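Local coordinates for periplasmic binding protein/LacI transcriptional regulator (Brachyspira murdochii, PDB 4KQC) that probably binds a sugar as the periplasmic solute-binding component of an ABC transporter, at residues V222-A227 / V236-D241. Numbering follows the deposited sequence.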
# COMPACT_ATOMS: atom_id res chain seq x y z
N VAL A 222 -4.87 -2.58 -18.18
CA VAL A 222 -4.46 -3.10 -19.50
C VAL A 222 -5.60 -3.87 -20.12
O VAL A 222 -5.79 -3.83 -21.36
CB VAL A 222 -3.25 -4.00 -19.35
CG1 VAL A 222 -3.02 -4.81 -20.64
CG2 VAL A 222 -2.04 -3.21 -18.88
N VAL A 223 -6.39 -4.56 -19.27
CA VAL A 223 -7.40 -5.53 -19.75
C VAL A 223 -8.82 -4.95 -19.76
O VAL A 223 -9.63 -5.21 -20.69
CB VAL A 223 -7.38 -6.78 -18.84
CG1 VAL A 223 -8.38 -7.82 -19.26
CG2 VAL A 223 -6.01 -7.41 -18.90
N TYR A 224 -9.12 -4.21 -18.70
CA TYR A 224 -10.47 -3.58 -18.55
C TYR A 224 -10.36 -2.07 -18.74
O TYR A 224 -9.57 -1.40 -18.05
CB TYR A 224 -11.04 -3.90 -17.19
CG TYR A 224 -11.60 -5.29 -17.14
CD1 TYR A 224 -12.87 -5.58 -17.66
CD2 TYR A 224 -10.88 -6.35 -16.58
CE1 TYR A 224 -13.37 -6.84 -17.61
CE2 TYR A 224 -11.40 -7.60 -16.55
CZ TYR A 224 -12.65 -7.84 -17.06
OH TYR A 224 -13.13 -9.11 -17.04
N LYS A 225 -11.12 -1.53 -19.67
CA LYS A 225 -10.88 -0.20 -20.14
C LYS A 225 -12.13 0.63 -20.23
O LYS A 225 -12.03 1.80 -20.56
CB LYS A 225 -10.19 -0.26 -21.53
CG LYS A 225 -8.80 -0.92 -21.46
CD LYS A 225 -7.95 -0.65 -22.69
CE LYS A 225 -8.00 -1.77 -23.69
NZ LYS A 225 -6.91 -1.57 -24.71
N SER A 226 -13.28 0.07 -19.88
CA SER A 226 -14.53 0.81 -19.99
C SER A 226 -15.50 0.37 -18.91
O SER A 226 -15.39 -0.77 -18.43
CB SER A 226 -15.14 0.56 -21.37
OG SER A 226 -16.45 1.17 -21.47
N ALA A 227 -16.43 1.27 -18.56
CA ALA A 227 -17.58 0.92 -17.72
C ALA A 227 -18.89 1.30 -18.43
O ALA A 227 -19.93 1.55 -17.78
CB ALA A 227 -17.50 1.54 -16.35
N VAL A 236 -18.94 -4.01 -17.70
CA VAL A 236 -20.40 -4.09 -17.68
C VAL A 236 -20.83 -5.43 -18.24
O VAL A 236 -20.45 -5.81 -19.33
CB VAL A 236 -21.05 -2.91 -18.45
CG1 VAL A 236 -22.57 -3.03 -18.49
CG2 VAL A 236 -20.67 -1.58 -17.84
N GLY A 237 -21.58 -6.18 -17.45
CA GLY A 237 -22.07 -7.47 -17.85
C GLY A 237 -21.04 -8.59 -17.79
O GLY A 237 -21.34 -9.70 -18.22
N ASP A 238 -19.85 -8.32 -17.25
CA ASP A 238 -18.77 -9.31 -17.29
C ASP A 238 -18.53 -10.03 -16.00
O ASP A 238 -17.61 -10.83 -15.91
CB ASP A 238 -17.44 -8.76 -17.81
CG ASP A 238 -16.54 -9.86 -18.40
OD1 ASP A 238 -17.06 -10.83 -19.02
OD2 ASP A 238 -15.30 -9.74 -18.34
N ALA A 239 -19.38 -9.81 -15.02
CA ALA A 239 -19.30 -10.55 -13.76
C ALA A 239 -19.90 -11.92 -13.89
O ALA A 239 -20.66 -12.21 -14.81
CB ALA A 239 -19.94 -9.79 -12.63
N GLN A 240 -19.54 -12.79 -12.96
CA GLN A 240 -19.93 -14.16 -12.91
C GLN A 240 -21.45 -14.40 -13.01
O GLN A 240 -21.89 -15.39 -13.61
CB GLN A 240 -19.31 -14.70 -11.61
CG GLN A 240 -19.24 -16.16 -11.50
CD GLN A 240 -18.74 -16.60 -10.15
OE1 GLN A 240 -18.34 -15.78 -9.33
NE2 GLN A 240 -18.88 -17.87 -9.87
N ASP A 241 -22.24 -13.49 -12.44
CA ASP A 241 -23.70 -13.50 -12.50
C ASP A 241 -24.29 -12.67 -13.66
O ASP A 241 -25.50 -12.45 -13.69
CB ASP A 241 -24.33 -13.04 -11.19
CG ASP A 241 -23.93 -11.63 -10.78
OD1 ASP A 241 -23.21 -10.90 -11.54
OD2 ASP A 241 -24.33 -11.21 -9.67
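The ring of Tyr224 meets the carboxylate of Asp238 at its edge, OD2 lying close to the ring plane beside the hydroxyl, while Phe220 of helix 214-223 packs nearly parallel to the ring. In this two-lobed periplasmic binding protein fold, the contact lies in the lobe whose mixed sheet includes strands 208-211 and 246-250; it joins the residue just after helix 214-223 to the later part of the connection leading to strand 246-250. Tyr224 OH donates to Asp238 OD2 over 2.6 Å, a short bond that reaches the oxygen nearly along its C-O axis. Carboxylate and ring planes are turned 47° apart, and the two side chains cross at about a right angle. With CG anti to its own carbonyl carbon (chi1 -78°), the tyrosine sends its ring across to the second segment. The aspartate has two further donors: OD1 accepts from the backbone N of Lys204 and OD2 from that of Gly203, so OD2 is gripped by two donors and the carboxylate's rotation is fixed. Those amides and the phenol hydroxyl would probably stabilise its negative charge. Arg202 and Leu245 also touch the buried tyrosine.

Further along, the backbones of the two segments come closest at Ala227 and Val236, whose CA atoms are 5.7 Å apart. Here the valine brings a single methyl to the alanine's peptide group: CG2, beside its own backbone N, sits 3.2 Å from Ala227 O and 3.4 Å from Ala227 C.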